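Local coordinates for protein MAU2 chromatid cohesion factor homolog (Saccharomyces cerevisiae, PDB 4XDN) that forms a complex with SCC2 that is required for cohesin to associate with chromosomes and so takes part in sister chromatid cohesion, at residues L536-S541 with N554-K559; I507-S512 with A530-K535; V448-L453 with P499-T504; L564-N569 with D592-Q597. One frame throughout, in Å; residues are numbered along the deposited sequence.

Contact 1: residues L536-S541 with N554-K559; sequences LREFYS and NRFKLK. With SO4 (sulfate ion), chain F.
Phe-556 and Phe-539 form a T-shaped aromatic pair that fastens a loop back onto the helix it has just left, in a part of the chain built as an alpha-solenoid. Phe-539 and Glu-538 lie on helix 526-543; Phe-556 belongs to the irregular chain leading on to helix 562-575. The ring planes stand at 85° with centroids 5.3 Å apart, and Phe-556 is the edge partner: its CD1 presses on one face of Phe-539, toward the rim, 3.8 Å from CE1 of Phe-539. One face of Phe-556 in turn receives Glu-538, whose CB sits over the ring centre as a CH-pi contact, 3.8 Å from the centroid. With CG anti to its carbonyl carbon (chi1 -66°) and the chain extended beyond, Glu-538 runs on along the ring until its carboxylate carbon CD reaches CZ of Phe-556 at 3.4 Å. The loop is held in shape by an Asx turn, Asn-554 OD1 accepting from Phe-556 N at 3.0 Å, and by Asn-543, which bonds to the O of both phenylalanines. Beyond it, Lys-559 NZ donates to O2 of a sulfate at 3.1 Å, an ion also held by Asn-335 and the N of Lys-560. Were Phe-556 a serine, the face of Phe-539 would probably lose its edge partner and the methylenes of Glu-538 the ring they lie on. The pairing thus rests on dispersion and on the weakly polar C-H edge at CD1 of Phe-556 meeting the pi face of Phe-539.

Contact 2: residues I507-S512 with A530-K535; sequences ILWLFS and AEYVSK
Trp-509 and Tyr-532 lie flat against each other as an offset stack between helices 499-513 and 526-543 of the alpha-solenoid, a pair of successive helices crossing at -130°, closer to antiparallel than to parallel. The axes of the two short segments pass 9.9 Å apart, and the stacked rings fill the space between them. The five-membered ring of Trp-509 and the phenol ring are only 11° from parallel, their centroids 3.7 Å apart, although the long axes of the side chains cross at about a right angle. CD2 of Tyr-532 therefore falls over the middle of the indole, while the indole's own CD2 lies over the rim of the phenol, 3.3 Å from that same Tyr-532 atom. Turning CG away from its backbone N (chi1 -167°) lays the indole of Trp-509 along the phenol. Its CB, placed by the helix itself, stands over the tyrosine ring as a CH-pi donor, 4.0 Å from the centroid. Broad flat rings suit both positions because they can overlap over most of their area between the backbones. The aromatic cluster extends further: His-513 stacks with Trp-509, and Trp-483 of helix 472-490 meets it at an angle. Leu-510 fills the flank, its CD2 in plane at the edge of the Trp-509 ring. That methyl lies 3.7 Å from CB of Tyr-532 and 4.2 Å from CG2 of Val-533.

Contact 3: residues V448-L453 with P499-T504; sequences VKMISL and PIWECT
Beside Trp-501, which carries the contact to Met-450 and Ile-451, the carbonyl O of Ile-500 on helix 499-513 of the alpha-solenoid is gripped twice, by Thr-504 OG1 at 2.7 Å and by Thr-504 N at 3.0 Å. The two donors reach it from opposite faces of the carbonyl plane. Threonine suits the place: its hydroxyl reaches back to the preceding turn, and OG1 is also hydrogen-bonded to an aromatic residue of the other protein chain. The same arrangement recurs in helix 446-466, where Ser-452 OG and N both donate to Val-448 O. These two helices stand well apart, the nearest CA atoms, those of Ile-451 and Trp-501, being 9.7 Å from each other, and a single indole bridges the gap. With CG anti to its carbonyl carbon (chi1 -83°), Trp-501 sends its six-membered ring out toward the opposite helix. CB of Met-450 meets this ring at its edge, near the plane, 3.6 Å from CZ3 of Trp-501, while the methionine chain bends at chi3 to bring CE back to 3.8 Å from the same CZ3. SD stands obliquely to the ring, 5.3 Å from its centroid, a Met-aromatic contact in which the flexible thioether fits a rigid outline. Leu-489 and Leu-490 of helix 472-490 pack on Met-450, and all three touching residues are buried. Shortening Trp-501 to a valine is likely to open a gap between the helices, leaving the methionine and isoleucine without their shared surface. Ile-451 crosses the indole at about a right angle, its CG1 3.7 Å from CH2 of Trp-501.

Contact 4: residues L564-N569 with D592-Q597; sequences LQILVN and DMCRQQ
Ahead of Ile-566, which makes the contact with Met-593 and Cys-594, the segment begins with Leu-564, a buried side chain that packs on Ile-500 and Thr-504 of helix 499-513 and on an aromatic residue of the other protein chain. Ile-566 does the touching: with CG1 beside its backbone N (chi1 -65°) and CD1 extended beyond, the long branch reaches across as a slender probe. CD1 stops 3.7 Å from CB of Met-593, the two side chains crossing at a slant, and 3.8 Å from SG of Cys-594. CD1 of Ile-566 also lies 3.8 Å from N of Cys-594. An isoleucine can insert in this way because its unbranched arm is thin, and the short cysteine side chain lets the methyl come up against both SG and the backbone; Met-593 meets it only near the root, its bent chain leading away. Helix 562-575 and helix 580-593, to which Met-593 belongs, are successive helices of the alpha-solenoid, joined here, and Ile-607 of helix 601-618 covers Ile-566 from further along the chain. Next come Leu-567 and Val-568, on which Phe-511 and Cys-503 of helix 499-513 pack. Asn-569 turns its amide back along its own helix, ND2 donating to Gln-565 O at 2.7 Å, nearly straight at 170°, while Asn-569 N reaches that oxygen from the opposite face; its OD1 accepts from Phe-545 N.

In the fold
Taken from the N-terminal side, the four contacts follow one another in series, with no nesting or crossing. Contact 3 closes first, joining helices 446-466 and 499-513 around the intervening helix 472-490. Contact 2 begins further along helix 499-513 and closes on helix 526-543, which contact 1 then uses again to pin the loop that follows. Contact 4 joins helix 562-575 to segment 592-597. They also touch laterally: Leu-536, of segment 536-541, packs on Leu-510 and Ile-507 of contact 2, Leu-558 reaches both contact 3 and contact 4, and Tyr-540 of contact 1 packs on the O of Val-568 in contact 4. Helix 499-513 thus lies against helices 446-466, 526-543 and 562-575.

Contact 1: residues L536-S541 with N554-K559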
# COMPACT_ATOMS: atom_id res chain seq x y z
N LEU A 536 3.61 -21.82 23.02
CA LEU A 536 2.20 -22.00 23.35
C LEU A 536 1.90 -21.44 24.73
O LEU A 536 0.91 -20.74 24.92
CB LEU A 536 1.82 -23.48 23.28
CG LEU A 536 0.43 -23.86 23.79
CD1 LEU A 536 -0.66 -23.22 22.93
CD2 LEU A 536 0.27 -25.37 23.83
N ARG A 537 2.76 -21.76 25.69
CA ARG A 537 2.56 -21.35 27.07
C ARG A 537 2.46 -19.83 27.18
O ARG A 537 1.69 -19.30 27.97
CB ARG A 537 3.71 -21.86 27.95
CG ARG A 537 3.34 -22.00 29.42
CD ARG A 537 4.51 -22.55 30.22
NE ARG A 537 5.01 -23.82 29.70
CZ ARG A 537 4.53 -25.01 30.03
NH1 ARG A 537 3.53 -25.13 30.90
NH2 ARG A 537 5.05 -26.11 29.49
N GLU A 538 3.25 -19.13 26.36
CA GLU A 538 3.24 -17.68 26.35
C GLU A 538 1.92 -17.13 25.80
O GLU A 538 1.33 -16.23 26.38
CB GLU A 538 4.41 -17.15 25.52
CG GLU A 538 5.77 -17.45 26.13
CD GLU A 538 6.93 -16.96 25.26
OE1 GLU A 538 6.91 -17.22 24.04
OE2 GLU A 538 7.85 -16.32 25.81
N PHE A 539 1.47 -17.69 24.68
CA PHE A 539 0.22 -17.24 24.06
C PHE A 539 -1.00 -17.63 24.88
O PHE A 539 -1.95 -16.86 24.98
CB PHE A 539 0.09 -17.81 22.64
CG PHE A 539 0.97 -17.12 21.63
CD1 PHE A 539 0.72 -15.81 21.26
CD2 PHE A 539 2.03 -17.79 21.05
CE1 PHE A 539 1.52 -15.17 20.33
CE2 PHE A 539 2.84 -17.15 20.12
CZ PHE A 539 2.58 -15.85 19.76
N TYR A 540 -0.97 -18.82 25.46
CA TYR A 540 -2.12 -19.33 26.20
C TYR A 540 -2.30 -18.61 27.53
O TYR A 540 -3.43 -18.28 27.91
CB TYR A 540 -1.99 -20.83 26.44
CG TYR A 540 -3.08 -21.38 27.32
CD1 TYR A 540 -4.40 -21.40 26.88
CD2 TYR A 540 -2.80 -21.86 28.59
CE1 TYR A 540 -5.40 -21.89 27.68
CE2 TYR A 540 -3.80 -22.35 29.40
CZ TYR A 540 -5.10 -22.37 28.94
OH TYR A 540 -6.10 -22.86 29.73
N SER A 541 -1.21 -18.37 28.25
CA SER A 541 -1.28 -17.72 29.55
C SER A 541 -1.71 -16.26 29.39
O SER A 541 -2.16 -15.63 30.35
CB SER A 541 0.07 -17.79 30.26
OG SER A 541 1.04 -16.97 29.63
N ASN A 554 1.98 -6.17 27.07
CA ASN A 554 1.99 -7.57 26.70
C ASN A 554 1.56 -7.76 25.25
O ASN A 554 0.37 -7.71 24.94
CB ASN A 554 1.08 -8.38 27.63
CG ASN A 554 1.32 -9.88 27.53
OD1 ASN A 554 1.82 -10.37 26.52
ND2 ASN A 554 0.95 -10.61 28.57
N ARG A 555 2.53 -7.98 24.36
CA ARG A 555 2.24 -8.12 22.94
C ARG A 555 2.08 -9.59 22.53
O ARG A 555 2.18 -9.93 21.35
CB ARG A 555 3.35 -7.46 22.11
CG ARG A 555 3.40 -5.93 22.22
CD ARG A 555 2.94 -5.23 20.93
NE ARG A 555 1.51 -4.95 20.92
CZ ARG A 555 0.96 -3.73 20.90
NH1 ARG A 555 1.72 -2.64 20.88
NH2 ARG A 555 -0.36 -3.60 20.88
N PHE A 556 1.82 -10.46 23.51
CA PHE A 556 1.34 -11.80 23.22
C PHE A 556 -0.18 -11.77 23.11
O PHE A 556 -0.82 -12.78 22.81
CB PHE A 556 1.76 -12.80 24.30
CG PHE A 556 3.20 -13.21 24.24
CD1 PHE A 556 3.68 -13.91 23.15
CD2 PHE A 556 4.07 -12.90 25.27
CE1 PHE A 556 5.01 -14.29 23.08
CE2 PHE A 556 5.40 -13.28 25.21
CZ PHE A 556 5.87 -13.97 24.11
N LYS A 557 -0.76 -10.60 23.35
CA LYS A 557 -2.21 -10.43 23.35
C LYS A 557 -2.76 -10.60 21.94
O LYS A 557 -2.33 -9.93 21.01
CB LYS A 557 -2.59 -9.06 23.91
CG LYS A 557 -4.03 -8.95 24.36
CD LYS A 557 -4.37 -7.52 24.76
CE LYS A 557 -5.66 -7.44 25.56
NZ LYS A 557 -5.92 -6.05 26.05
N LEU A 558 -3.72 -11.51 21.80
CA LEU A 558 -4.37 -11.75 20.52
C LEU A 558 -5.68 -10.98 20.44
O LEU A 558 -6.45 -10.94 21.40
CB LEU A 558 -4.64 -13.24 20.33
CG LEU A 558 -3.41 -14.14 20.26
CD1 LEU A 558 -3.83 -15.60 20.21
CD2 LEU A 558 -2.55 -13.79 19.06
N LYS A 559 -5.92 -10.35 19.29
CA LYS A 559 -7.23 -9.79 19.02
C LYS A 559 -8.26 -10.91 19.08
O LYS A 559 -7.91 -12.08 18.91
CB LYS A 559 -7.26 -9.10 17.65
CG LYS A 559 -6.83 -7.65 17.67
CD LYS A 559 -7.05 -6.98 16.32
CE LYS A 559 -8.53 -6.76 16.03
NZ LYS A 559 -9.11 -5.59 16.75
S SO4 F . -9.80 -6.84 20.41
O1 SO4 F . -10.94 -6.44 21.23
O2 SO4 F . -9.20 -5.65 19.80
O3 SO4 F . -8.81 -7.51 21.24
O4 SO4 F . -10.24 -7.75 19.36

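Contact 2: residues I507-S512 with A530-K535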
# COMPACT_ATOMS: atom_id res chain seq x y z
N ILE A 507 0.41 -23.07 16.74
CA ILE A 507 -0.78 -23.91 16.78
C ILE A 507 -0.74 -24.99 15.70
O ILE A 507 -1.01 -26.17 15.98
CB ILE A 507 -2.06 -23.05 16.63
CG1 ILE A 507 -2.59 -22.60 18.00
CG2 ILE A 507 -3.18 -23.81 15.92
CD1 ILE A 507 -1.53 -22.12 18.98
N LEU A 508 -0.41 -24.60 14.48
CA LEU A 508 -0.40 -25.52 13.35
C LEU A 508 0.72 -26.55 13.48
O LEU A 508 0.55 -27.71 13.10
CB LEU A 508 -0.26 -24.76 12.03
CG LEU A 508 -1.46 -23.93 11.58
CD1 LEU A 508 -1.12 -23.17 10.31
CD2 LEU A 508 -2.70 -24.80 11.36
N TRP A 509 1.86 -26.13 14.01
CA TRP A 509 2.97 -27.05 14.23
C TRP A 509 2.61 -28.09 15.28
O TRP A 509 2.82 -29.29 15.08
CB TRP A 509 4.23 -26.30 14.66
CG TRP A 509 5.48 -27.13 14.60
CD1 TRP A 509 6.34 -27.24 13.55
CD2 TRP A 509 5.99 -27.98 15.64
NE1 TRP A 509 7.37 -28.10 13.87
CE2 TRP A 509 7.18 -28.57 15.14
CE3 TRP A 509 5.58 -28.29 16.93
CZ2 TRP A 509 7.94 -29.45 15.90
CZ3 TRP A 509 6.34 -29.17 17.68
CH2 TRP A 509 7.51 -29.74 17.16
N LEU A 510 2.04 -27.64 16.39
CA LEU A 510 1.68 -28.53 17.48
C LEU A 510 0.55 -29.47 17.08
O LEU A 510 0.56 -30.65 17.45
CB LEU A 510 1.29 -27.72 18.72
CG LEU A 510 2.44 -26.95 19.38
CD1 LEU A 510 1.91 -26.02 20.46
CD2 LEU A 510 3.47 -27.91 19.97
N PHE A 511 -0.41 -28.96 16.32
CA PHE A 511 -1.50 -29.79 15.82
C PHE A 511 -0.98 -30.92 14.93
O PHE A 511 -1.54 -32.01 14.92
CB PHE A 511 -2.51 -28.95 15.03
CG PHE A 511 -3.49 -28.17 15.88
CD1 PHE A 511 -3.54 -28.33 17.26
CD2 PHE A 511 -4.38 -27.29 15.29
CE1 PHE A 511 -4.44 -27.61 18.02
CE2 PHE A 511 -5.28 -26.58 16.05
CZ PHE A 511 -5.32 -26.74 17.42
N SER A 512 0.09 -30.64 14.19
CA SER A 512 0.61 -31.59 13.21
C SER A 512 1.72 -32.49 13.76
O SER A 512 2.18 -33.40 13.07
CB SER A 512 1.12 -30.84 11.98
OG SER A 512 2.13 -29.91 12.34
N ALA A 530 9.62 -28.92 23.00
CA ALA A 530 9.76 -27.97 24.10
C ALA A 530 9.74 -26.53 23.60
O ALA A 530 9.19 -25.64 24.24
CB ALA A 530 11.04 -28.24 24.87
N GLU A 531 10.35 -26.32 22.44
CA GLU A 531 10.39 -25.00 21.82
C GLU A 531 8.97 -24.49 21.56
O GLU A 531 8.60 -23.40 22.00
CB GLU A 531 11.19 -25.04 20.52
CG GLU A 531 11.16 -23.75 19.69
CD GLU A 531 11.84 -22.59 20.39
OE1 GLU A 531 12.98 -22.76 20.87
OE2 GLU A 531 11.23 -21.50 20.46
N TYR A 532 8.18 -25.28 20.84
CA TYR A 532 6.84 -24.86 20.46
C TYR A 532 5.87 -24.90 21.63
O TYR A 532 4.97 -24.06 21.72
CB TYR A 532 6.33 -25.73 19.31
CG TYR A 532 6.83 -25.29 17.96
CD1 TYR A 532 6.24 -24.21 17.30
CD2 TYR A 532 7.89 -25.93 17.34
CE1 TYR A 532 6.70 -23.79 16.07
CE2 TYR A 532 8.35 -25.52 16.10
CZ TYR A 532 7.75 -24.45 15.47
OH TYR A 532 8.20 -24.03 14.24
N VAL A 533 6.05 -25.86 22.53
CA VAL A 533 5.24 -25.92 23.74
C VAL A 533 5.48 -24.67 24.58
O VAL A 533 4.56 -24.16 25.22
CB VAL A 533 5.55 -27.19 24.58
CG1 VAL A 533 4.95 -27.09 25.98
CG2 VAL A 533 5.03 -28.43 23.87
N SER A 534 6.71 -24.18 24.57
CA SER A 534 7.05 -22.98 25.32
C SER A 534 6.42 -21.74 24.69
O SER A 534 6.01 -20.82 25.40
CB SER A 534 8.57 -22.81 25.39
OG SER A 534 8.91 -21.67 26.14
N LYS A 535 6.34 -21.71 23.37
CA LYS A 535 5.67 -20.61 22.67
C LYS A 535 4.18 -20.63 22.99
O LYS A 535 3.56 -19.58 23.19
CB LYS A 535 5.88 -20.71 21.16
CG LYS A 535 7.32 -20.52 20.71
CD LYS A 535 7.43 -20.49 19.19
CE LYS A 535 8.88 -20.52 18.73
NZ LYS A 535 9.01 -20.31 17.26

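Contact 3: residues V448-L453 with P499-T504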
# COMPACT_ATOMS: atom_id res chain seq x y z
N VAL A 448 0.05 -12.67 1.20
CA VAL A 448 -0.88 -13.53 0.48
C VAL A 448 -0.25 -14.89 0.23
O VAL A 448 -0.90 -15.92 0.39
CB VAL A 448 -1.31 -12.89 -0.86
CG1 VAL A 448 -2.12 -13.88 -1.71
CG2 VAL A 448 -2.11 -11.63 -0.61
N LYS A 449 1.02 -14.88 -0.17
CA LYS A 449 1.76 -16.12 -0.38
C LYS A 449 1.74 -16.98 0.87
O LYS A 449 1.59 -18.20 0.79
CB LYS A 449 3.21 -15.82 -0.77
CG LYS A 449 3.40 -15.33 -2.19
CD LYS A 449 4.87 -15.20 -2.53
CE LYS A 449 5.08 -14.88 -4.00
NZ LYS A 449 6.52 -14.91 -4.37
N MET A 450 1.88 -16.34 2.02
CA MET A 450 1.98 -17.06 3.28
C MET A 450 0.63 -17.58 3.75
O MET A 450 0.54 -18.68 4.30
CB MET A 450 2.60 -16.16 4.34
CG MET A 450 4.11 -16.00 4.19
SD MET A 450 4.93 -15.35 5.66
CE MET A 450 4.54 -16.65 6.84
N ILE A 451 -0.43 -16.80 3.54
CA ILE A 451 -1.78 -17.27 3.81
C ILE A 451 -2.04 -18.52 2.97
O ILE A 451 -2.61 -19.50 3.45
CB ILE A 451 -2.85 -16.20 3.50
CG1 ILE A 451 -2.74 -15.05 4.52
CG2 ILE A 451 -4.26 -16.79 3.54
CD1 ILE A 451 -3.59 -13.84 4.18
N SER A 452 -1.61 -18.47 1.71
CA SER A 452 -1.78 -19.59 0.80
C SER A 452 -0.99 -20.81 1.28
O SER A 452 -1.49 -21.93 1.20
CB SER A 452 -1.34 -19.19 -0.61
OG SER A 452 -2.06 -18.07 -1.08
N LEU A 453 0.22 -20.58 1.77
CA LEU A 453 1.07 -21.68 2.21
C LEU A 453 0.56 -22.30 3.51
O LEU A 453 0.67 -23.51 3.70
CB LEU A 453 2.51 -21.20 2.41
CG LEU A 453 3.34 -20.96 1.14
CD1 LEU A 453 4.66 -20.28 1.48
CD2 LEU A 453 3.59 -22.27 0.40
N PRO A 499 1.51 -11.26 16.69
CA PRO A 499 1.15 -12.39 17.56
C PRO A 499 0.11 -13.33 16.96
O PRO A 499 0.21 -14.54 17.19
CB PRO A 499 0.60 -11.69 18.82
CG PRO A 499 0.19 -10.34 18.37
CD PRO A 499 1.15 -9.96 17.28
N ILE A 500 -0.85 -12.80 16.22
CA ILE A 500 -1.83 -13.65 15.53
C ILE A 500 -1.11 -14.62 14.60
O ILE A 500 -1.43 -15.81 14.57
CB ILE A 500 -2.86 -12.80 14.73
CG1 ILE A 500 -3.83 -12.12 15.69
CG2 ILE A 500 -3.63 -13.68 13.73
CD1 ILE A 500 -4.86 -11.23 15.02
N TRP A 501 -0.14 -14.11 13.86
CA TRP A 501 0.61 -14.93 12.91
C TRP A 501 1.53 -15.91 13.63
O TRP A 501 1.58 -17.08 13.28
CB TRP A 501 1.41 -14.05 11.96
CG TRP A 501 0.60 -13.54 10.82
CD1 TRP A 501 -0.31 -12.52 10.84
CD2 TRP A 501 0.62 -14.03 9.47
NE1 TRP A 501 -0.86 -12.35 9.60
CE2 TRP A 501 -0.31 -13.26 8.74
CE3 TRP A 501 1.32 -15.04 8.82
CZ2 TRP A 501 -0.55 -13.47 7.38
CZ3 TRP A 501 1.08 -15.25 7.47
CH2 TRP A 501 0.16 -14.47 6.77
N GLU A 502 2.25 -15.42 14.63
CA GLU A 502 3.18 -16.26 15.39
C GLU A 502 2.44 -17.38 16.10
O GLU A 502 2.95 -18.50 16.21
CB GLU A 502 3.96 -15.42 16.40
CG GLU A 502 5.17 -14.71 15.81
CD GLU A 502 6.28 -15.67 15.41
OE1 GLU A 502 6.50 -16.67 16.13
OE2 GLU A 502 6.93 -15.43 14.38
N CYS A 503 1.25 -17.08 16.60
CA CYS A 503 0.45 -18.06 17.32
C CYS A 503 -0.09 -19.10 16.35
O CYS A 503 -0.15 -20.29 16.67
CB CYS A 503 -0.69 -17.39 18.08
SG CYS A 503 -1.61 -18.51 19.16
N THR A 504 -0.50 -18.65 15.17
CA THR A 504 -1.01 -19.56 14.15
C THR A 504 0.05 -20.60 13.78
O THR A 504 -0.25 -21.78 13.63
CB THR A 504 -1.46 -18.80 12.88
OG1 THR A 504 -2.51 -17.89 13.22
CG2 THR A 504 -1.96 -19.76 11.81

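Contact 4: residues L564-N569 with D592-Q597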
# COMPACT_ATOMS: atom_id res chain seq x y z
N LEU A 564 -9.15 -18.43 16.18
CA LEU A 564 -7.84 -18.46 16.82
C LEU A 564 -7.98 -18.62 18.33
O LEU A 564 -7.32 -19.46 18.94
CB LEU A 564 -7.05 -17.19 16.49
CG LEU A 564 -5.62 -17.14 17.03
CD1 LEU A 564 -4.77 -18.25 16.44
CD2 LEU A 564 -5.00 -15.78 16.74
N GLN A 565 -8.86 -17.82 18.93
CA GLN A 565 -9.05 -17.85 20.38
C GLN A 565 -9.47 -19.24 20.86
O GLN A 565 -9.04 -19.70 21.91
CB GLN A 565 -10.09 -16.81 20.80
CG GLN A 565 -9.62 -15.91 21.93
CD GLN A 565 -10.75 -15.12 22.57
OE1 GLN A 565 -11.74 -14.78 21.91
NE2 GLN A 565 -10.62 -14.84 23.86
N ILE A 566 -10.32 -19.90 20.07
CA ILE A 566 -10.80 -21.23 20.43
C ILE A 566 -9.69 -22.27 20.35
O ILE A 566 -9.55 -23.11 21.24
CB ILE A 566 -11.99 -21.66 19.53
CG1 ILE A 566 -13.18 -20.73 19.76
CG2 ILE A 566 -12.40 -23.10 19.81
CD1 ILE A 566 -14.34 -20.94 18.79
N LEU A 567 -8.89 -22.21 19.29
CA LEU A 567 -7.84 -23.19 19.07
C LEU A 567 -6.72 -23.08 20.11
O LEU A 567 -6.18 -24.10 20.55
CB LEU A 567 -7.26 -23.05 17.66
CG LEU A 567 -8.19 -23.41 16.50
CD1 LEU A 567 -7.51 -23.13 15.17
CD2 LEU A 567 -8.63 -24.87 16.57
N VAL A 568 -6.36 -21.86 20.48
CA VAL A 568 -5.31 -21.64 21.48
C VAL A 568 -5.77 -22.15 22.84
O VAL A 568 -5.00 -22.79 23.56
CB VAL A 568 -4.92 -20.16 21.60
CG1 VAL A 568 -3.84 -19.97 22.66
CG2 VAL A 568 -4.42 -19.65 20.27
N ASN A 569 -7.01 -21.85 23.20
CA ASN A 569 -7.56 -22.33 24.46
C ASN A 569 -7.77 -23.84 24.44
O ASN A 569 -7.52 -24.51 25.44
CB ASN A 569 -8.88 -21.61 24.76
CG ASN A 569 -8.67 -20.25 25.40
OD1 ASN A 569 -8.60 -20.14 26.62
ND2 ASN A 569 -8.57 -19.22 24.57
N ASP A 592 -19.04 -23.56 23.37
CA ASP A 592 -20.09 -22.58 23.14
C ASP A 592 -19.65 -21.47 22.19
O ASP A 592 -20.46 -20.94 21.44
CB ASP A 592 -20.55 -21.98 24.47
CG ASP A 592 -21.75 -21.06 24.31
OD1 ASP A 592 -22.89 -21.57 24.26
OD2 ASP A 592 -21.55 -19.83 24.23
N MET A 593 -18.37 -21.13 22.22
CA MET A 593 -17.84 -20.02 21.42
C MET A 593 -18.03 -20.25 19.92
O MET A 593 -18.22 -19.30 19.16
CB MET A 593 -16.35 -19.80 21.72
CG MET A 593 -16.06 -19.07 23.03
SD MET A 593 -15.83 -17.29 22.84
CE MET A 593 -17.53 -16.72 22.78
N CYS A 594 -17.98 -21.51 19.50
CA CYS A 594 -18.04 -21.87 18.09
C CYS A 594 -19.29 -21.37 17.37
O CYS A 594 -19.31 -21.28 16.15
CB CYS A 594 -17.95 -23.39 17.94
SG CYS A 594 -16.34 -24.11 18.32
N ARG A 595 -20.34 -21.06 18.13
CA ARG A 595 -21.62 -20.69 17.53
C ARG A 595 -21.60 -19.29 16.92
O ARG A 595 -22.49 -18.94 16.14
CB ARG A 595 -22.74 -20.78 18.57
CG ARG A 595 -22.78 -19.62 19.56
CD ARG A 595 -23.89 -19.81 20.57
NE ARG A 595 -24.47 -18.53 21.00
CZ ARG A 595 -25.21 -17.75 20.21
NH1 ARG A 595 -25.44 -18.09 18.95
NH2 ARG A 595 -25.70 -16.61 20.68
N GLN A 596 -20.59 -18.50 17.27
CA GLN A 596 -20.56 -17.09 16.90
C GLN A 596 -20.32 -16.85 15.41
O GLN A 596 -20.64 -15.78 14.89
CB GLN A 596 -19.49 -16.37 17.72
CG GLN A 596 -19.68 -16.44 19.22
CD GLN A 596 -20.57 -15.33 19.76
OE1 GLN A 596 -20.11 -14.47 20.51
NE2 GLN A 596 -21.84 -15.36 19.38
N GLN A 597 -19.76 -17.85 14.72
CA GLN A 597 -19.50 -17.75 13.29
C GLN A 597 -19.88 -19.04 12.56
O GLN A 597 -19.83 -20.12 13.15
CB GLN A 597 -18.02 -17.43 13.03
CG GLN A 597 -17.59 -16.05 13.49
CD GLN A 597 -16.10 -15.81 13.33
OE1 GLN A 597 -15.37 -16.66 12.82
NE2 GLN A 597 -15.64 -14.65 13.77